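Local coordinates for outer membrane protein SusF (Bacteroides thetaiotaomicron, PDB 4FE9) that binds starch at the cell surface through its carbohydrate-binding modules, before the starch is transported into the periplasm for degradation, at residues G152-V156 with A167-K171; L237-K242 with V254-S258; D318-V322 with S336-L342; D331-L335 with E364-P368; E430-F434 with V458-F462. All coordinates share one frame. Numbering follows the deposited sequence.

Contact 1 (G152-V156 with A167-K171); sequences GYYIV and AQQMK
This is an antiparallel pairing of two strands in a beta hairpin, 153-157 with 168-172, within the first carbohydrate-binding module of SusF, an all-beta domain. Both segments are extended, and a ladder of three backbone hydrogen bonds fixes the register. I155 and Q168 form a hydrogen-bonded pair, I155 N to Q168 O at 2.8 Å and Q168 N to I155 O at 2.9 Å, with CA atoms 5.2 Å apart; M170 N donates to Y153 O at 2.9 Å. Between these bonds Y154 and Q169 make a non-hydrogen-bonded pair, where Y154 CA approaches Q168 O to 3.4 Å.

The Y154 ring (chi1 m) lies over Q169, whose CG sits 4.0 Å from the ring centroid in a CH-pi contact, while Y154 CD2 reaches A167 CB at 3.9 Å. V156 CG2 also meets A167 CB, at 3.5 Å. On the face that carries I155, M170 (m, t, p) brings its SD to 3.8 Å from I155 CD1 and 4.1 Å from Y153 CB. I155 also packs on F192, a residue of the glucose-binding site, and the Y153 ring meets Y180 and F245 edge-to-face, so this side belongs to the domain interior. G152, at phi 90°, ends the pairing, and there a water bridges the strands, 2.9 Å from Y153 N and 2.7 Å from M170 O.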
# COMPACT_ATOMS: atom_id res chain seq x y z
N GLY A 152 9.13 20.07 11.50
CA GLY A 152 8.81 18.63 11.45
C GLY A 152 8.19 18.10 12.74
O GLY A 152 7.66 18.86 13.54
N TYR A 153 8.24 16.78 12.92
CA TYR A 153 7.52 16.10 13.99
C TYR A 153 8.43 15.08 14.69
O TYR A 153 9.25 14.46 14.05
CB TYR A 153 6.30 15.37 13.42
CG TYR A 153 5.27 16.33 12.88
CD1 TYR A 153 4.38 16.94 13.74
CD2 TYR A 153 5.39 16.84 11.58
CE1 TYR A 153 3.57 18.03 13.30
CE2 TYR A 153 4.56 17.90 11.13
CZ TYR A 153 3.63 18.44 11.98
OH TYR A 153 2.85 19.51 11.58
N TYR A 154 8.17 14.86 15.98
CA TYR A 154 8.94 13.91 16.76
C TYR A 154 8.01 12.85 17.41
O TYR A 154 6.85 13.16 17.75
CB TYR A 154 9.70 14.66 17.84
CG TYR A 154 10.83 15.46 17.30
CD1 TYR A 154 10.61 16.68 16.66
CD2 TYR A 154 12.15 15.00 17.40
CE1 TYR A 154 11.67 17.43 16.15
CE2 TYR A 154 13.21 15.75 16.92
CZ TYR A 154 12.97 16.95 16.28
OH TYR A 154 14.02 17.67 15.75
N ILE A 155 8.50 11.62 17.56
CA ILE A 155 7.83 10.62 18.41
C ILE A 155 8.49 10.58 19.78
O ILE A 155 9.74 10.53 19.90
CB ILE A 155 7.89 9.23 17.81
CG1 ILE A 155 7.31 9.21 16.40
CG2 ILE A 155 7.23 8.19 18.75
CD1 ILE A 155 5.84 9.33 16.36
N VAL A 156 7.64 10.52 20.81
CA VAL A 156 8.07 10.31 22.17
C VAL A 156 7.13 9.21 22.75
O VAL A 156 5.92 9.30 22.60
CB VAL A 156 7.90 11.62 22.99
CG1 VAL A 156 8.13 11.39 24.47
CG2 VAL A 156 8.84 12.68 22.49
N ALA A 167 13.43 12.21 22.27
CA ALA A 167 12.45 12.28 21.15
C ALA A 167 13.10 11.90 19.83
O ALA A 167 14.23 12.20 19.61
CB ALA A 167 11.83 13.66 21.07
N GLN A 168 12.43 11.08 19.04
CA GLN A 168 12.98 10.65 17.78
C GLN A 168 12.30 11.34 16.60
O GLN A 168 11.08 11.34 16.50
CB GLN A 168 12.84 9.14 17.65
CG GLN A 168 13.84 8.39 18.57
CD GLN A 168 13.71 6.87 18.44
OE1 GLN A 168 13.35 6.36 17.38
NE2 GLN A 168 14.11 6.15 19.49
N GLN A 169 13.10 11.95 15.72
CA GLN A 169 12.53 12.72 14.61
C GLN A 169 11.96 11.81 13.53
O GLN A 169 12.63 10.90 13.07
CB GLN A 169 13.54 13.69 13.98
CG GLN A 169 12.87 14.74 13.13
CD GLN A 169 13.81 15.85 12.69
OE1 GLN A 169 15.02 15.71 12.78
NE2 GLN A 169 13.26 16.88 12.10
N MET A 170 10.78 12.17 13.05
CA MET A 170 10.17 11.48 11.91
C MET A 170 10.78 11.96 10.58
O MET A 170 11.12 13.13 10.46
CB MET A 170 8.66 11.74 11.91
CG MET A 170 8.00 11.42 13.26
SD MET A 170 6.19 11.32 13.16
CE MET A 170 5.99 9.73 12.33
N LYS A 171 10.94 11.03 9.63
CA LYS A 171 11.46 11.37 8.29
C LYS A 171 10.34 11.80 7.37
O LYS A 171 9.39 11.06 7.15
CB LYS A 171 12.20 10.16 7.64
CG LYS A 171 13.54 9.76 8.37
CD LYS A 171 14.14 10.94 9.15
CE LYS A 171 15.53 10.61 9.70
NZ LYS A 171 15.88 9.16 9.53
O HOH W 1 10.18 15.58 11.05

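Contact 2 (L237-K242 with V254-S258); sequences LDGKIK and VKDNS
V254 opens its segment in extended form, its CA 3.4 Å from K242 O and its CG1 4.1 Å from I241 CD1. K255 then pairs with K242 in both directions, K255 N to K242 O and K242 N to K255 O, each 2.9 Å; its NZ turns away to a salt bridge with D360. This is the antiparallel hairpin of strands 241-246 and 251-256 in the first carbohydrate-binding module, seen at the end remote from its turn. At D256, opposite I241 in a non-hydrogen-bonded pair, L237 CD1 comes within 3.5 Å of the backbone N. D256 (chi1 t) also forms an Asx turn, its OD1 accepting from S258 N at 3.0 Å and from S258 OG at 2.7 Å. N257 N donates to K240 O at 2.8 Å, where the first segment turns a corner. The N257 side chain (chi1 t) bonds to E183 and holds two waters: one links ND2 to I241 O, both 3.0 Å from it, the other joins OD1 (2.8 Å) to K242 NZ (3.3 Å).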
# COMPACT_ATOMS: atom_id res chain seq x y z
N LEU A 237 1.83 -3.64 18.33
CA LEU A 237 2.83 -4.61 17.93
C LEU A 237 4.11 -4.36 18.66
O LEU A 237 4.32 -3.29 19.23
CB LEU A 237 3.09 -4.49 16.42
CG LEU A 237 1.84 -4.54 15.53
CD1 LEU A 237 2.11 -3.84 14.20
CD2 LEU A 237 1.38 -6.01 15.32
N ASP A 238 5.06 -5.27 18.50
CA ASP A 238 6.40 -5.00 18.88
C ASP A 238 7.34 -5.64 17.88
O ASP A 238 6.90 -6.06 16.79
CB ASP A 238 6.68 -5.49 20.31
CG ASP A 238 6.48 -7.01 20.48
OD1 ASP A 238 6.54 -7.75 19.46
OD2 ASP A 238 6.36 -7.47 21.63
N GLY A 239 8.63 -5.61 18.16
CA GLY A 239 9.60 -5.91 17.13
C GLY A 239 9.79 -4.71 16.20
O GLY A 239 9.71 -3.53 16.64
N LYS A 240 10.08 -4.98 14.94
CA LYS A 240 10.30 -3.91 13.98
C LYS A 240 8.96 -3.35 13.55
O LYS A 240 8.09 -4.08 13.10
CB LYS A 240 11.04 -4.41 12.76
CG LYS A 240 12.51 -4.74 13.02
CD LYS A 240 13.01 -5.65 11.93
CE LYS A 240 14.31 -6.28 12.32
NZ LYS A 240 15.40 -5.32 12.08
N ILE A 241 8.78 -2.05 13.74
CA ILE A 241 7.54 -1.38 13.39
C ILE A 241 7.83 -0.14 12.61
O ILE A 241 8.97 0.31 12.54
CB ILE A 241 6.71 -1.02 14.64
CG1 ILE A 241 7.46 -0.04 15.56
CG2 ILE A 241 6.30 -2.25 15.39
CD1 ILE A 241 6.54 0.59 16.58
N LYS A 242 6.81 0.34 11.90
CA LYS A 242 6.90 1.62 11.21
C LYS A 242 5.67 2.46 11.56
O LYS A 242 4.55 1.99 11.45
CB LYS A 242 6.95 1.38 9.71
CG LYS A 242 6.85 2.66 8.90
CD LYS A 242 6.66 2.35 7.43
CE LYS A 242 7.86 2.78 6.63
NZ LYS A 242 7.71 2.33 5.18
N VAL A 254 0.41 2.25 12.48
CA VAL A 254 1.57 1.55 12.98
C VAL A 254 1.55 0.17 12.37
O VAL A 254 0.60 -0.58 12.59
CB VAL A 254 1.50 1.42 14.49
CG1 VAL A 254 2.77 0.73 15.01
CG2 VAL A 254 1.34 2.84 15.15
N LYS A 255 2.61 -0.18 11.63
CA LYS A 255 2.62 -1.39 10.83
C LYS A 255 3.84 -2.25 11.13
O LYS A 255 4.85 -1.75 11.60
CB LYS A 255 2.57 -1.03 9.34
CG LYS A 255 1.15 -0.52 8.92
CD LYS A 255 1.14 0.27 7.60
CE LYS A 255 1.96 -0.39 6.54
NZ LYS A 255 1.32 -0.22 5.19
N ASP A 256 3.65 -3.57 11.04
CA ASP A 256 4.75 -4.54 11.13
C ASP A 256 5.80 -4.22 10.05
O ASP A 256 5.45 -3.97 8.89
CB ASP A 256 4.13 -5.95 10.96
CG ASP A 256 5.16 -7.07 10.96
OD1 ASP A 256 6.38 -6.82 11.13
OD2 ASP A 256 4.74 -8.23 10.72
N ASN A 257 7.05 -4.05 10.46
CA ASN A 257 8.08 -3.63 9.52
C ASN A 257 9.18 -4.68 9.37
O ASN A 257 10.31 -4.36 8.97
CB ASN A 257 8.67 -2.27 9.93
CG ASN A 257 9.31 -1.52 8.76
OD1 ASN A 257 8.83 -1.61 7.62
ND2 ASN A 257 10.43 -0.83 9.02
N SER A 258 8.88 -5.91 9.77
CA SER A 258 9.82 -7.00 9.59
C SER A 258 9.62 -7.54 8.19
O SER A 258 8.63 -7.22 7.54
CB SER A 258 9.59 -8.12 10.62
OG SER A 258 8.29 -8.63 10.48
O HOH W 2 11.57 -1.01 11.79
O HOH W 3 9.73 -0.22 5.33

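Contact 3 (D318-V322 with S336-L342); sequences DFGFV and SDEGGNL. With GLC (alpha-D-glucopyranose), chain C; GLC (alpha-D-glucopyranose), chain B.
One backbone hydrogen bond joins the loop 318-322 to the tight turn of 336-342: F321 N to G340 O, 3.0 Å. G320 CA also approaches G340 O, at 3.3 Å, where a CB would clash. Within 336-342, E338 N to N341 O (3.0 Å) and N341 N to E338 O (3.1 Å) close a two-residue beta hairpin through a type I' turn, with G339 and G340 at positive phi. D337 OD1 accepts from G340 N at 2.7 Å, an Asx motif. Apolar contact centres on F321 (chi1 t): D337 CB lies over the ring, 3.5 Å from its centroid (CH-pi), and L342 CD1 meets the ring edge 3.8 Å from F321 CD1. The sugar bonds place both segments in the glycan pocket of the second carbohydrate-binding module. D318 OD1, also salt-bridged to K308, accepts from GLC C O2 at 2.8 Å. N341 OD1 accepts from GLC B O2 (2.9 Å); N341 ND2 donates to GLC B O3 (3.1 Å) and is also hydrogen-bonded to Q306.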
# COMPACT_ATOMS: atom_id res chain seq x y z
N ASP A 318 3.41 -19.13 3.59
CA ASP A 318 3.51 -19.04 2.15
C ASP A 318 2.35 -18.19 1.59
O ASP A 318 1.38 -17.92 2.28
CB ASP A 318 3.44 -20.45 1.58
CG ASP A 318 2.33 -21.27 2.19
OD1 ASP A 318 1.20 -21.19 1.66
OD2 ASP A 318 2.53 -21.84 3.29
N PHE A 319 2.52 -17.68 0.38
CA PHE A 319 1.48 -16.90 -0.27
C PHE A 319 1.52 -17.10 -1.78
O PHE A 319 2.55 -17.50 -2.34
CB PHE A 319 1.62 -15.40 0.07
CG PHE A 319 2.97 -14.82 -0.28
CD1 PHE A 319 3.14 -14.07 -1.45
CD2 PHE A 319 4.02 -14.89 0.63
CE1 PHE A 319 4.39 -13.51 -1.77
CE2 PHE A 319 5.30 -14.41 0.29
CZ PHE A 319 5.48 -13.69 -0.90
N GLY A 320 0.41 -16.81 -2.44
CA GLY A 320 0.31 -16.98 -3.87
C GLY A 320 -0.25 -15.72 -4.52
O GLY A 320 0.38 -14.64 -4.48
N PHE A 321 -1.47 -15.82 -5.04
CA PHE A 321 -2.16 -14.65 -5.56
C PHE A 321 -2.42 -13.64 -4.40
O PHE A 321 -2.83 -14.03 -3.30
CB PHE A 321 -3.48 -15.06 -6.24
CG PHE A 321 -4.19 -13.93 -6.91
CD1 PHE A 321 -3.87 -13.58 -8.22
CD2 PHE A 321 -5.14 -13.18 -6.21
CE1 PHE A 321 -4.41 -12.41 -8.80
CE2 PHE A 321 -5.79 -12.11 -6.83
CZ PHE A 321 -5.41 -11.70 -8.13
N VAL A 322 -2.03 -12.39 -4.62
CA VAL A 322 -2.23 -11.33 -3.64
C VAL A 322 -2.87 -10.13 -4.32
O VAL A 322 -2.92 -10.05 -5.54
CB VAL A 322 -0.88 -10.88 -2.98
CG1 VAL A 322 -0.15 -12.06 -2.39
CG2 VAL A 322 -0.01 -10.16 -3.98
N SER A 336 -3.72 -14.90 -12.93
CA SER A 336 -4.98 -14.94 -12.21
C SER A 336 -4.90 -15.73 -10.92
O SER A 336 -3.92 -16.44 -10.66
CB SER A 336 -6.10 -15.52 -13.11
OG SER A 336 -5.92 -16.92 -13.30
N ASP A 337 -6.01 -15.71 -10.18
CA ASP A 337 -6.10 -16.37 -8.90
C ASP A 337 -6.73 -17.72 -9.11
O ASP A 337 -7.71 -17.84 -9.83
CB ASP A 337 -6.96 -15.52 -7.96
CG ASP A 337 -7.16 -16.15 -6.60
OD1 ASP A 337 -6.62 -17.25 -6.33
OD2 ASP A 337 -7.87 -15.52 -5.78
N GLU A 338 -6.13 -18.75 -8.55
CA GLU A 338 -6.65 -20.08 -8.70
C GLU A 338 -6.62 -20.81 -7.37
O GLU A 338 -5.61 -21.43 -7.02
CB GLU A 338 -5.86 -20.84 -9.77
CG GLU A 338 -6.32 -22.26 -10.00
CD GLU A 338 -7.52 -22.33 -10.95
OE1 GLU A 338 -7.87 -21.29 -11.56
OE2 GLU A 338 -8.12 -23.43 -11.05
N GLY A 339 -7.68 -20.62 -6.57
CA GLY A 339 -7.71 -21.10 -5.19
C GLY A 339 -6.57 -20.54 -4.33
O GLY A 339 -6.03 -21.24 -3.47
N GLY A 340 -6.18 -19.29 -4.60
CA GLY A 340 -5.15 -18.63 -3.80
C GLY A 340 -3.74 -18.88 -4.32
O GLY A 340 -2.79 -18.24 -3.89
N ASN A 341 -3.62 -19.83 -5.25
CA ASN A 341 -2.41 -19.99 -6.05
C ASN A 341 -2.32 -18.88 -7.03
O ASN A 341 -3.34 -18.41 -7.53
CB ASN A 341 -2.45 -21.31 -6.82
CG ASN A 341 -2.34 -22.51 -5.94
OD1 ASN A 341 -2.06 -22.41 -4.75
ND2 ASN A 341 -2.47 -23.69 -6.54
N LEU A 342 -1.10 -18.54 -7.43
CA LEU A 342 -0.90 -17.66 -8.55
C LEU A 342 -0.74 -18.44 -9.86
O LEU A 342 0.19 -19.27 -10.00
CB LEU A 342 0.29 -16.74 -8.33
CG LEU A 342 0.57 -15.78 -9.47
CD1 LEU A 342 -0.55 -14.78 -9.63
CD2 LEU A 342 1.89 -15.07 -9.30
C1 GLC C . -0.14 -25.35 2.75
C2 GLC C . -0.10 -24.23 1.72
C3 GLC C . -0.79 -24.65 0.44
C4 GLC C . -0.18 -25.94 -0.08
C5 GLC C . -0.22 -26.99 1.00
C6 GLC C . 0.44 -28.28 0.52
O2 GLC C . -0.77 -23.10 2.25
O3 GLC C . -0.69 -23.62 -0.56
O4 GLC C . -0.95 -26.41 -1.16
O5 GLC C . 0.43 -26.53 2.19
O6 GLC C . 0.36 -29.22 1.59
C1 GLC B . -0.24 -26.48 -2.38
C2 GLC B . -1.09 -25.87 -3.46
C3 GLC B . -2.29 -26.77 -3.79
C4 GLC B . -1.84 -28.17 -4.13
C5 GLC B . -1.02 -28.70 -2.96
C6 GLC B . -0.46 -30.09 -3.25
O2 GLC B . -1.59 -24.64 -2.94
O3 GLC B . -3.03 -26.22 -4.88
O4 GLC B . -3.00 -29.00 -4.34
O5 GLC B . 0.09 -27.84 -2.70
O6 GLC B . 0.03 -30.64 -2.03

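Contact 4 (D331-L335 with E364-P368); sequences DLAGL and EFEKP
F365 spreads its ring beneath L335, whose CD2 stands 3.9 Å from the ring centroid and only 5° off the normal, a CH-pi contact over the face. L335 CD1 is 3.8 Å from F365 CD1, and A333 CB approaches F365 CD2 at the same distance, so a leucine and an alanine together cover the phenyl group. F365 takes chi1 m and L335 the m, t rotamer; both CA-to-CB bonds point toward the opposing segment. L332 (t, p) lies along the strand backbone instead, its CD2 3.6 Å from F365 O, 3.5 Å from E366 C and 3.7 Å from K367 N, while its CD1 touches K367 CD at 3.9 Å.

No hydrogen bond crosses between the segments. The closest CA atoms, those of A333 and F365, are 6.7 Å apart, and the touching parts of the two segments run in nearly opposed directions, 157° apart. Residues 331-333 belong to helix 327-333; G334, with phi 65° and psi 47°, leaves the helical conformation, and L335 follows in extended form. Residues 364-366 are extended as the end of strand 360-366, an edge strand. F301 and V352 also pack against F365, and S329 OG of the helix bonds to F365 N. The arrangement is a short helix packed, with hydrophobic contacts and the S329 hydrogen bond, against the outermost strand 360-366 of the antiparallel beta-sheet of the second carbohydrate-binding module.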
# COMPACT_ATOMS: atom_id res chain seq x y z
N ASP A 331 -1.84 -8.37 -17.34
CA ASP A 331 -1.95 -8.37 -18.79
C ASP A 331 -0.76 -9.03 -19.43
O ASP A 331 -0.91 -9.85 -20.35
CB ASP A 331 -2.07 -6.93 -19.31
CG ASP A 331 -3.43 -6.31 -19.04
OD1 ASP A 331 -3.58 -5.09 -19.22
OD2 ASP A 331 -4.34 -7.04 -18.57
N LEU A 332 0.44 -8.63 -19.02
CA LEU A 332 1.66 -9.14 -19.65
C LEU A 332 1.73 -10.66 -19.57
O LEU A 332 2.04 -11.33 -20.56
CB LEU A 332 2.91 -8.49 -19.04
CG LEU A 332 4.21 -9.07 -19.58
CD1 LEU A 332 4.44 -8.59 -21.01
CD2 LEU A 332 5.42 -8.72 -18.66
N ALA A 333 1.38 -11.23 -18.42
CA ALA A 333 1.63 -12.65 -18.18
C ALA A 333 0.35 -13.45 -18.07
O ALA A 333 0.36 -14.65 -17.82
CB ALA A 333 2.49 -12.85 -16.90
N GLY A 334 -0.77 -12.75 -18.16
CA GLY A 334 -2.07 -13.39 -18.07
C GLY A 334 -2.32 -13.99 -16.72
O GLY A 334 -2.81 -15.12 -16.62
N LEU A 335 -2.02 -13.23 -15.65
CA LEU A 335 -2.02 -13.79 -14.28
C LEU A 335 -3.45 -13.89 -13.72
O LEU A 335 -4.23 -12.97 -13.89
CB LEU A 335 -1.17 -12.92 -13.33
CG LEU A 335 0.33 -12.77 -13.64
CD1 LEU A 335 0.93 -11.72 -12.70
CD2 LEU A 335 1.05 -14.15 -13.49
N GLU A 364 5.18 -8.67 -8.99
CA GLU A 364 5.17 -8.18 -10.39
C GLU A 364 5.82 -9.18 -11.34
O GLU A 364 6.76 -9.88 -10.96
CB GLU A 364 5.87 -6.82 -10.50
CG GLU A 364 5.25 -5.73 -9.61
CD GLU A 364 3.86 -5.27 -10.10
OE1 GLU A 364 2.82 -5.74 -9.56
OE2 GLU A 364 3.81 -4.46 -11.05
N PHE A 365 5.19 -9.37 -12.51
CA PHE A 365 5.84 -10.00 -13.66
C PHE A 365 6.20 -8.99 -14.70
O PHE A 365 5.37 -8.15 -15.06
CB PHE A 365 4.94 -11.04 -14.28
CG PHE A 365 4.90 -12.31 -13.54
CD1 PHE A 365 4.62 -12.32 -12.18
CD2 PHE A 365 5.12 -13.52 -14.19
CE1 PHE A 365 4.58 -13.51 -11.47
CE2 PHE A 365 5.07 -14.71 -13.51
CZ PHE A 365 4.81 -14.72 -12.13
N GLU A 366 7.43 -9.06 -15.19
CA GLU A 366 7.95 -8.04 -16.10
C GLU A 366 8.68 -8.68 -17.28
O GLU A 366 8.97 -9.84 -17.26
CB GLU A 366 8.90 -7.13 -15.36
CG GLU A 366 8.17 -6.06 -14.52
CD GLU A 366 9.09 -5.38 -13.52
OE1 GLU A 366 10.14 -4.83 -13.93
OE2 GLU A 366 8.73 -5.37 -12.32
N LYS A 367 8.98 -7.90 -18.31
CA LYS A 367 9.78 -8.42 -19.42
C LYS A 367 11.15 -8.87 -18.86
O LYS A 367 11.76 -8.15 -18.07
CB LYS A 367 10.00 -7.34 -20.48
CG LYS A 367 8.71 -6.81 -21.14
CD LYS A 367 8.14 -7.80 -22.13
CE LYS A 367 8.55 -7.47 -23.55
NZ LYS A 367 9.64 -8.37 -24.05
N PRO A 368 11.61 -10.08 -19.26
CA PRO A 368 12.93 -10.59 -18.84
C PRO A 368 14.06 -9.89 -19.56
O PRO A 368 14.72 -10.50 -20.39
CB PRO A 368 12.89 -12.04 -19.27
CG PRO A 368 12.07 -12.01 -20.52
CD PRO A 368 10.99 -10.95 -20.28

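Contact 5 (E430-F434 with V458-F462); sequences EFIIF and VYLNF
Two strands cross almost at a right angle here, 430-434 over 458-461, with an angle of 99° between their directions and 9.0 Å between their axes at closest approach. No hydrogen bond links them; the gap is filled by side chains from both. Alternate residues of each strand supply the bumps: F431 and I433 point toward the second segment, V458 and L460 toward the first. The end of I433, with chi1 m and chi2 at 105°, between wells, fits into the hollow between V458 and L460, its CD1 3.4 Å from V458 CG1 and 3.8 Å from L460 CD2. L460 (m, t) in turn projects between I433 and F431, its CD1 meeting the edge of the F431 ring 3.9 Å from F431 CE1.

Beyond L460, F462 lies past the end of the strand, where phi and psi are -71° and -25°, and with chi1 m swings its ring back toward F431 (chi1 p). The rings form an offset edge-to-face pair, the edge of F462 directed to the face of F431, with centroids 6.0 Å apart and planes at 75°; the F431 CZ to F462 CZ distance is 4.0 Å. Such near-orthogonal packing joins two beta-sheets face to face in the core of the third carbohydrate-binding module. On one side strand 430-434 lies between strands 410-415 and 437-440; on the other, strand 458-461 lies between 401-402 and 466-469.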
# COMPACT_ATOMS: atom_id res chain seq x y z
N GLU A 430 22.45 -7.00 -9.98
CA GLU A 430 23.44 -7.35 -10.97
C GLU A 430 24.07 -8.67 -10.64
O GLU A 430 23.83 -9.25 -9.56
CB GLU A 430 24.50 -6.23 -11.16
CG GLU A 430 25.52 -6.12 -9.97
CD GLU A 430 26.81 -5.40 -10.35
OE1 GLU A 430 27.29 -5.57 -11.53
OE2 GLU A 430 27.41 -4.76 -9.44
N PHE A 431 24.74 -9.24 -11.64
CA PHE A 431 25.37 -10.52 -11.47
C PHE A 431 26.45 -10.72 -12.54
O PHE A 431 26.71 -9.83 -13.37
CB PHE A 431 24.31 -11.63 -11.57
CG PHE A 431 23.53 -11.59 -12.83
CD1 PHE A 431 23.97 -12.26 -13.95
CD2 PHE A 431 22.41 -10.77 -12.94
CE1 PHE A 431 23.26 -12.21 -15.14
CE2 PHE A 431 21.69 -10.72 -14.11
CZ PHE A 431 22.14 -11.41 -15.23
N ILE A 432 27.12 -11.83 -12.44
CA ILE A 432 28.25 -12.14 -13.33
C ILE A 432 28.41 -13.69 -13.36
O ILE A 432 27.62 -14.42 -12.74
CB ILE A 432 29.55 -11.42 -12.84
CG1 ILE A 432 30.59 -11.30 -13.97
CG2 ILE A 432 30.13 -12.11 -11.59
CD1 ILE A 432 30.11 -10.52 -15.16
N ILE A 433 29.36 -14.19 -14.14
CA ILE A 433 29.70 -15.63 -14.15
C ILE A 433 31.08 -15.88 -13.54
O ILE A 433 32.06 -15.25 -13.95
CB ILE A 433 29.71 -16.18 -15.61
CG1 ILE A 433 28.33 -16.13 -16.20
CG2 ILE A 433 30.24 -17.58 -15.66
CD1 ILE A 433 28.20 -15.04 -17.18
N PHE A 434 31.16 -16.81 -12.59
CA PHE A 434 32.46 -17.34 -12.10
C PHE A 434 32.41 -18.84 -12.24
O PHE A 434 31.51 -19.49 -11.69
CB PHE A 434 32.68 -17.01 -10.60
CG PHE A 434 32.77 -15.50 -10.29
CD1 PHE A 434 33.76 -14.70 -10.90
CD2 PHE A 434 32.06 -14.96 -9.19
CE1 PHE A 434 33.92 -13.33 -10.53
CE2 PHE A 434 32.21 -13.63 -8.81
CZ PHE A 434 33.14 -12.79 -9.51
N VAL A 458 28.24 -13.01 -23.76
CA VAL A 458 27.86 -13.83 -22.57
C VAL A 458 26.73 -14.82 -22.91
O VAL A 458 25.78 -14.44 -23.56
CB VAL A 458 27.35 -12.93 -21.39
CG1 VAL A 458 27.11 -13.76 -20.16
CG2 VAL A 458 28.32 -11.81 -21.11
N TYR A 459 26.78 -16.02 -22.33
CA TYR A 459 25.67 -16.98 -22.43
C TYR A 459 25.13 -17.37 -21.06
O TYR A 459 25.86 -17.96 -20.25
CB TYR A 459 26.11 -18.26 -23.20
CG TYR A 459 26.61 -18.01 -24.61
CD1 TYR A 459 25.88 -18.43 -25.72
CD2 TYR A 459 27.78 -17.31 -24.83
CE1 TYR A 459 26.29 -18.11 -27.00
CE2 TYR A 459 28.21 -17.01 -26.10
CZ TYR A 459 27.48 -17.43 -27.18
OH TYR A 459 27.94 -17.15 -28.43
N LEU A 460 23.82 -17.22 -20.85
CA LEU A 460 23.21 -17.51 -19.55
C LEU A 460 22.14 -18.55 -19.66
O LEU A 460 21.14 -18.36 -20.36
CB LEU A 460 22.61 -16.24 -18.94
CG LEU A 460 23.50 -15.01 -18.85
CD1 LEU A 460 22.67 -13.76 -18.67
CD2 LEU A 460 24.48 -15.17 -17.72
N ASN A 461 22.27 -19.60 -18.86
CA ASN A 461 21.18 -20.51 -18.67
C ASN A 461 20.57 -20.35 -17.29
O ASN A 461 21.05 -20.92 -16.32
CB ASN A 461 21.67 -21.95 -18.86
CG ASN A 461 20.53 -22.94 -18.89
OD1 ASN A 461 19.53 -22.79 -18.19
ND2 ASN A 461 20.73 -24.03 -19.62
N PHE A 462 19.48 -19.60 -17.21
CA PHE A 462 18.87 -19.31 -15.93
C PHE A 462 18.22 -20.51 -15.35
O PHE A 462 18.11 -20.63 -14.13
CB PHE A 462 17.87 -18.18 -16.04
CG PHE A 462 18.50 -16.85 -16.15
CD1 PHE A 462 19.04 -16.24 -15.03
CD2 PHE A 462 18.44 -16.14 -17.33
CE1 PHE A 462 19.61 -14.98 -15.12
CE2 PHE A 462 18.97 -14.87 -17.43
CZ PHE A 462 19.55 -14.27 -16.32

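In the fold
The five contacts follow the modular order of the chain. Contacts 1 and 2 share the antiparallel sheet of the first carbohydrate-binding module, their centres 16 Å apart without touching. Contacts 3 and 4 belong to the second module, alternate along the chain and touch: L342 of contact 3 packs on F365 and L335 of contact 4, so the turn carrying the sugar-binding N341 rests on the same hydrophobic cluster as helix 327-333. Contact 5 lies in the third module, its centre 22 Å from that of contact 4. Between contacts 1 and 3 the centres are 39 Å apart, consistent with separate starch-binding modules strung along one polypeptide.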